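Local coordinates for ribosomal protein uL16 3-hydroxylase (Escherichia coli, PDB 4CCL) that hydroxylates an arginine of ribosomal protein uL16 as an iron- and 2-oxoglutarate-dependent oxygenase, and works as a homodimer, at residues L210-G224 / L257-E270. Sequence-based numbering, arbitrary orientation.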
loop_
_atom_site.group_PDB
_atom_site.type_symbol
_atom_site.label_atom_id
_atom_site.label_comp_id
_atom_site.label_asym_id
_atom_site.label_seq_id
_atom_site.Cartn_x
_atom_site.Cartn_y
_atom_site.Cartn_z
ATOM N N LEU B 210 -6.015 -7.172 0.111
ATOM C CA LEU B 210 -5.799 -7.277 -1.323
ATOM C C LEU B 210 -5.153 -5.986 -1.785
ATOM O O LEU B 210 -4.026 -5.993 -2.277
ATOM C CB LEU B 210 -7.119 -7.492 -2.075
ATOM C CG LEU B 210 -7.842 -8.835 -1.957
ATOM C CD1 LEU B 210 -9.170 -8.780 -2.698
ATOM C CD2 LEU B 210 -6.976 -9.957 -2.495
ATOM N N ILE B 211 -5.878 -4.882 -1.639
ATOM C CA ILE B 211 -5.367 -3.573 -2.030
ATOM C C ILE B 211 -4.007 -3.233 -1.394
ATOM O O ILE B 211 -3.137 -2.661 -2.059
ATOM C CB ILE B 211 -6.425 -2.461 -1.796
ATOM C CG1 ILE B 211 -6.099 -1.204 -2.612
ATOM C CG2 ILE B 211 -6.586 -2.162 -0.310
ATOM C CD1 ILE B 211 -7.261 -0.231 -2.720
ATOM N N SER B 212 -3.805 -3.619 -0.132
ATOM C CA SER B 212 -2.507 -3.409 0.514
ATOM C C SER B 212 -1.401 -4.216 -0.167
ATOM O O SER B 212 -0.367 -3.662 -0.572
ATOM C CB SER B 212 -2.563 -3.777 1.997
ATOM O OG SER B 212 -1.303 -3.583 2.611
ATOM N N GLY B 213 -1.630 -5.522 -0.289
ATOM C CA GLY B 213 -0.678 -6.405 -0.939
ATOM C C GLY B 213 -0.288 -5.944 -2.331
ATOM O O GLY B 213 0.899 -5.846 -2.649
ATOM N N PHE B 214 -1.289 -5.648 -3.155
ATOM C CA PHE B 214 -1.045 -5.191 -4.519
ATOM C C PHE B 214 -0.346 -3.842 -4.551
ATOM O O PHE B 214 0.477 -3.598 -5.430
ATOM C CB PHE B 214 -2.344 -5.121 -5.325
ATOM C CG PHE B 214 -2.135 -4.794 -6.779
ATOM C CD1 PHE B 214 -1.343 -5.604 -7.576
ATOM C CD2 PHE B 214 -2.734 -3.682 -7.351
ATOM C CE1 PHE B 214 -1.146 -5.311 -8.916
ATOM C CE2 PHE B 214 -2.543 -3.385 -8.691
ATOM C CZ PHE B 214 -1.748 -4.201 -9.474
ATOM N N ALA B 215 -0.681 -2.961 -3.612
ATOM C CA ALA B 215 0.007 -1.678 -3.528
ATOM C C ALA B 215 1.490 -1.902 -3.268
ATOM O O ALA B 215 2.348 -1.256 -3.882
ATOM C CB ALA B 215 -0.597 -0.817 -2.443
ATOM N N ASP B 216 1.789 -2.835 -2.369
ATOM C CA ASP B 216 3.179 -3.164 -2.071
ATOM C C ASP B 216 3.883 -3.834 -3.255
ATOM O O ASP B 216 5.079 -3.633 -3.464
ATOM C CB ASP B 216 3.281 -4.015 -0.801
ATOM C CG ASP B 216 3.105 -3.192 0.465
ATOM O OD1 ASP B 216 3.582 -2.035 0.486
ATOM O OD2 ASP B 216 2.493 -3.694 1.433
ATOM N N TYR B 217 3.135 -4.614 -4.031
ATOM C CA TYR B 217 3.667 -5.235 -5.243
ATOM C C TYR B 217 4.059 -4.167 -6.262
ATOM O O TYR B 217 5.156 -4.195 -6.820
ATOM C CB TYR B 217 2.634 -6.190 -5.850
ATOM C CG TYR B 217 3.074 -6.882 -7.126
ATOM C CD1 TYR B 217 3.995 -7.922 -7.094
ATOM C CD2 TYR B 217 2.552 -6.510 -8.358
ATOM C CE1 TYR B 217 4.394 -8.563 -8.257
ATOM C CE2 TYR B 217 2.942 -7.146 -9.526
ATOM C CZ TYR B 217 3.865 -8.170 -9.469
ATOM O OH TYR B 217 4.259 -8.806 -10.625
ATOM N N VAL B 218 3.144 -3.230 -6.493
ATOM C CA VAL B 218 3.364 -2.108 -7.398
ATOM C C VAL B 218 4.557 -1.254 -6.968
ATOM O O VAL B 218 5.400 -0.894 -7.792
ATOM C CB VAL B 218 2.099 -1.224 -7.499
ATOM C CG1 VAL B 218 2.421 0.114 -8.147
ATOM C CG2 VAL B 218 1.002 -1.950 -8.263
ATOM N N LEU B 219 4.624 -0.939 -5.676
ATOM C CA LEU B 219 5.744 -0.169 -5.137
ATOM C C LEU B 219 7.072 -0.902 -5.335
ATOM O O LEU B 219 8.035 -0.335 -5.856
ATOM C CB LEU B 219 5.519 0.140 -3.653
ATOM C CG LEU B 219 6.690 0.678 -2.823
ATOM C CD1 LEU B 219 7.329 1.896 -3.480
ATOM C CD2 LEU B 219 6.237 1.011 -1.405
ATOM N N GLN B 220 7.105 -2.167 -4.926
ATOM C CA GLN B 220 8.311 -2.985 -5.004
ATOM C C GLN B 220 8.788 -3.205 -6.441
ATOM O O GLN B 220 9.985 -3.170 -6.720
ATOM C CB GLN B 220 8.078 -4.333 -4.314
ATOM C CG GLN B 220 9.035 -5.440 -4.736
ATOM N N ARG B 221 7.849 -3.417 -7.356
ATOM C CA ARG B 221 8.204 -3.686 -8.746
ATOM C C ARG B 221 8.322 -2.395 -9.550
ATOM O O ARG B 221 8.599 -2.431 -10.748
ATOM C CB ARG B 221 7.181 -4.621 -9.398
ATOM C CG ARG B 221 7.230 -6.064 -8.911
ATOM C CD ARG B 221 8.483 -6.786 -9.391
ATOM N NE ARG B 221 8.251 -8.221 -9.538
ATOM C CZ ARG B 221 8.296 -8.876 -10.695
ATOM N NH1 ARG B 221 8.580 -8.230 -11.818
ATOM N NH2 ARG B 221 8.066 -10.181 -10.727
ATOM N N GLU B 222 8.113 -1.266 -8.879
ATOM C CA GLU B 222 8.183 0.056 -9.505
ATOM C C GLU B 222 7.266 0.184 -10.724
ATOM O O GLU B 222 7.684 0.649 -11.784
ATOM C CB GLU B 222 9.630 0.420 -9.862
ATOM C CG GLU B 222 10.491 0.766 -8.653
ATOM C CD GLU B 222 11.934 1.072 -9.021
ATOM O OE1 GLU B 222 12.287 0.958 -10.213
ATOM O OE2 GLU B 222 12.715 1.425 -8.112
ATOM N N LEU B 223 6.016 -0.239 -10.556
ATOM C CA LEU B 223 5.009 -0.136 -11.605
ATOM C C LEU B 223 4.196 1.139 -11.421
ATOM O O LEU B 223 4.452 1.912 -10.501
ATOM C CB LEU B 223 4.075 -1.349 -11.568
ATOM C CG LEU B 223 4.711 -2.729 -11.737
ATOM C CD1 LEU B 223 3.664 -3.821 -11.573
ATOM C CD2 LEU B 223 5.395 -2.837 -13.089
ATOM N N GLY B 224 3.217 1.344 -12.297
ATOM C CA GLY B 224 2.330 2.494 -12.225
ATOM C C GLY B 224 3.056 3.821 -12.109
ATOM O O GLY B 224 2.659 4.687 -11.329
ATOM N N LEU B 257 -4.701 0.635 -13.791
ATOM C CA LEU B 257 -3.528 -0.121 -13.360
ATOM C C LEU B 257 -3.934 -1.491 -12.844
ATOM O O LEU B 257 -3.352 -2.508 -13.229
ATOM C CB LEU B 257 -2.741 0.623 -12.280
ATOM C CG LEU B 257 -1.676 -0.219 -11.566
ATOM C CD1 LEU B 257 -0.638 -0.741 -12.551
ATOM C CD2 LEU B 257 -1.004 0.550 -10.434
ATOM N N ILE B 258 -4.941 -1.508 -11.974
ATOM C CA ILE B 258 -5.458 -2.757 -11.431
ATOM C C ILE B 258 -5.863 -3.724 -12.546
ATOM O O ILE B 258 -5.653 -4.938 -12.439
ATOM C CB ILE B 258 -6.643 -2.496 -10.480
ATOM C CG1 ILE B 258 -6.120 -1.994 -9.132
ATOM C CG2 ILE B 258 -7.484 -3.748 -10.300
ATOM C CD1 ILE B 258 -7.178 -1.404 -8.258
ATOM N N ASN B 259 -6.389 -3.178 -13.638
ATOM C CA ASN B 259 -6.824 -4.013 -14.754
ATOM C C ASN B 259 -5.757 -4.335 -15.812
ATOM O O ASN B 259 -6.053 -5.014 -16.796
ATOM C CB ASN B 259 -8.073 -3.422 -15.410
ATOM C CG ASN B 259 -9.251 -3.367 -14.461
ATOM O OD1 ASN B 259 -9.345 -4.158 -13.523
ATOM N ND2 ASN B 259 -10.159 -2.431 -14.700
ATOM N N GLN B 260 -4.531 -3.850 -15.620
ATOM C CA GLN B 260 -3.434 -4.200 -16.527
ATOM C C GLN B 260 -3.242 -5.717 -16.531
ATOM O O GLN B 260 -3.197 -6.340 -15.471
ATOM C CB GLN B 260 -2.141 -3.472 -16.151
ATOM C CG GLN B 260 -2.230 -1.956 -16.281
ATOM C CD GLN B 260 -0.869 -1.289 -16.348
ATOM O OE1 GLN B 260 0.097 -1.868 -16.845
ATOM N NE2 GLN B 260 -0.786 -0.063 -15.843
ATOM N N PRO B 261 -3.126 -6.311 -17.728
ATOM C CA PRO B 261 -3.438 -7.737 -17.908
ATOM C C PRO B 261 -2.618 -8.737 -17.084
ATOM O O PRO B 261 -3.206 -9.622 -16.463
ATOM C CB PRO B 261 -3.160 -7.960 -19.399
ATOM C CG PRO B 261 -2.145 -6.922 -19.748
ATOM C CD PRO B 261 -2.523 -5.720 -18.938
ATOM N N GLU B 262 -1.296 -8.607 -17.081
ATOM C CA GLU B 262 -0.440 -9.536 -16.344
ATOM C C GLU B 262 -0.283 -9.234 -14.854
ATOM O O GLU B 262 -0.189 -10.145 -14.033
ATOM C CB GLU B 262 0.925 -9.678 -17.022
ATOM C CG GLU B 262 0.866 -10.433 -18.340
ATOM C CD GLU B 262 0.251 -11.814 -18.197
ATOM O OE1 GLU B 262 0.972 -12.749 -17.789
ATOM O OE2 GLU B 262 -0.954 -11.964 -18.490
ATOM N N HIS B 263 -0.258 -7.948 -14.520
ATOM C CA HIS B 263 0.172 -7.484 -13.203
ATOM C C HIS B 263 -0.643 -8.017 -12.019
ATOM O O HIS B 263 -0.070 -8.505 -11.038
ATOM C CB HIS B 263 0.232 -5.954 -13.183
ATOM C CG HIS B 263 1.224 -5.390 -14.148
ATOM N ND1 HIS B 263 1.107 -4.117 -14.685
ATOM C CD2 HIS B 263 2.350 -5.910 -14.681
ATOM C CE1 HIS B 263 2.116 -3.891 -15.499
ATOM N NE2 HIS B 263 2.892 -4.967 -15.517
ATOM N N PHE B 264 -1.968 -7.932 -12.106
ATOM C CA PHE B 264 -2.809 -8.426 -11.018
ATOM C C PHE B 264 -2.683 -9.934 -10.836
ATOM O O PHE B 264 -2.492 -10.417 -9.716
ATOM C CB PHE B 264 -4.281 -8.059 -11.217
ATOM C CG PHE B 264 -5.187 -8.666 -10.184
ATOM C CD1 PHE B 264 -4.862 -8.594 -8.840
ATOM C CD2 PHE B 264 -6.351 -9.316 -10.551
ATOM C CE1 PHE B 264 -5.678 -9.149 -7.887
ATOM C CE2 PHE B 264 -7.176 -9.876 -9.596
ATOM C CZ PHE B 264 -6.837 -9.792 -8.262
ATOM N N LYS B 265 -2.803 -10.664 -11.939
ATOM C CA LYS B 265 -2.692 -12.117 -11.934
ATOM C C LYS B 265 -1.366 -12.563 -11.335
ATOM O O LYS B 265 -1.307 -13.522 -10.563
ATOM C CB LYS B 265 -2.810 -12.652 -13.360
ATOM C CG LYS B 265 -2.530 -14.137 -13.485
ATOM C CD LYS B 265 -2.123 -14.511 -14.897
ATOM C CE LYS B 265 -3.158 -14.062 -15.917
ATOM N NZ LYS B 265 -2.720 -14.341 -17.316
ATOM N N GLN B 266 -0.307 -11.848 -11.694
ATOM C CA GLN B 266 1.036 -12.177 -11.252
ATOM C C GLN B 266 1.177 -11.910 -9.761
ATOM O O GLN B 266 1.665 -12.767 -9.013
ATOM C CB GLN B 266 2.064 -11.371 -12.044
ATOM C CG GLN B 266 3.466 -11.937 -12.016
ATOM C CD GLN B 266 4.088 -11.972 -13.396
ATOM O OE1 GLN B 266 3.408 -12.247 -14.385
ATOM N NE2 GLN B 266 5.381 -11.684 -13.473
ATOM N N TRP B 267 0.735 -10.730 -9.324
ATOM C CA TRP B 267 0.783 -10.419 -7.897
ATOM C C TRP B 267 0.027 -11.442 -7.069
ATOM O O TRP B 267 0.557 -11.953 -6.085
ATOM C CB TRP B 267 0.213 -9.044 -7.564
ATOM C CG TRP B 267 -0.114 -8.961 -6.094
ATOM C CD1 TRP B 267 0.780 -8.936 -5.058
ATOM C CD2 TRP B 267 -1.414 -8.939 -5.497
ATOM N NE1 TRP B 267 0.116 -8.881 -3.859
ATOM C CE2 TRP B 267 -1.241 -8.882 -4.100
ATOM C CE3 TRP B 267 -2.720 -8.951 -6.006
ATOM C CZ2 TRP B 267 -2.305 -8.838 -3.207
ATOM C CZ3 TRP B 267 -3.780 -8.907 -5.118
ATOM C CH2 TRP B 267 -3.566 -8.851 -3.736
ATOM N N PHE B 268 -1.219 -11.714 -7.446
ATOM C CA PHE B 268 -2.037 -12.646 -6.678
ATOM C C PHE B 268 -1.426 -14.034 -6.707
ATOM O O PHE B 268 -1.503 -14.772 -5.728
ATOM C CB PHE B 268 -3.482 -12.685 -7.175
ATOM C CG PHE B 268 -4.419 -13.373 -6.227
ATOM C CD1 PHE B 268 -4.856 -12.728 -5.084
ATOM C CD2 PHE B 268 -4.856 -14.664 -6.471
ATOM C CE1 PHE B 268 -5.714 -13.351 -4.206
ATOM C CE2 PHE B 268 -5.716 -15.293 -5.595
ATOM C CZ PHE B 268 -6.145 -14.635 -4.460
ATOM N N GLY B 269 -0.810 -14.374 -7.835
ATOM C CA GLY B 269 -0.098 -15.628 -7.965
ATOM C C GLY B 269 1.001 -15.729 -6.928
ATOM O O GLY B 269 1.115 -16.741 -6.233
ATOM N N GLU B 270 1.796 -14.670 -6.805
ATOM C CA GLU B 270 2.899 -14.652 -5.844
ATOM C C GLU B 270 2.423 -14.595 -4.385
ATOM O O GLU B 270 3.096 -15.096 -3.484
ATOM C CB GLU B 270 3.848 -13.485 -6.142
ATOM C CG GLU B 270 4.534 -13.571 -7.503
ATOM C CD GLU B 270 5.493 -12.422 -7.755
ATOM O OE1 GLU B 270 5.780 -11.663 -6.805
ATOM O OE2 GLU B 270 5.959 -12.276 -8.905
#
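Trp267 lies flat against the backbone of helix 210-220 at Gly213 and Phe214. It forms an aromatic cluster with Phe214 and Tyr217, where helix 263-270 crosses helix 210-220 at 108°. This is knobs-into-holes packing within the helical region that follows the JmjC barrel. The indole sits among Leu210, Gly213, Phe214 and Tyr217. Phe214 CA stands over the five-membered ring of Trp267, 3.8 Å from its centroid, as a CH-pi contact. Gly213 leaves room for this approach, since a CB there would clash with the indole. The Phe214 ring is turned 57° from the six-membered ring of Trp267. CG of Phe214 is anti to the backbone N (chi1 -174°), which carries the ring past the indole to lodge among Leu257, Ile258, Phe264 and Trp267. Its CD1 edge meets Trp267 CB. Tyr217 takes that same CB over one face, 3.7 Å from the ring centroid. Arg221 CG lies over the opposite face. The Tyr217 ring thus fills a slot between the two, with Glu270 OE1 at its edge. An alanine in place of Trp267 would probably leave a gap against Gly213 and strip Phe214 and Tyr217 of their shared aromatic neighbour. At one end of the indole, Leu210 CD2 touches Trp267 CH2 and reaches the edge of the Phe268 ring. Beyond Tyr217, Arg221 NH2 makes a long, weak salt bridge to Glu270 OE2 at 3.5 Å. The contact lies close to the dimer partner: Ile258 packs on Ile258 of the second subunit, and Leu223 O accepts a hydrogen bond from Arg208 of that chain. Past the helix end, which closes in a Schellman motif, Leu223 CD1 sits over the centre of the His263 ring, 3.9 Å from its centroid.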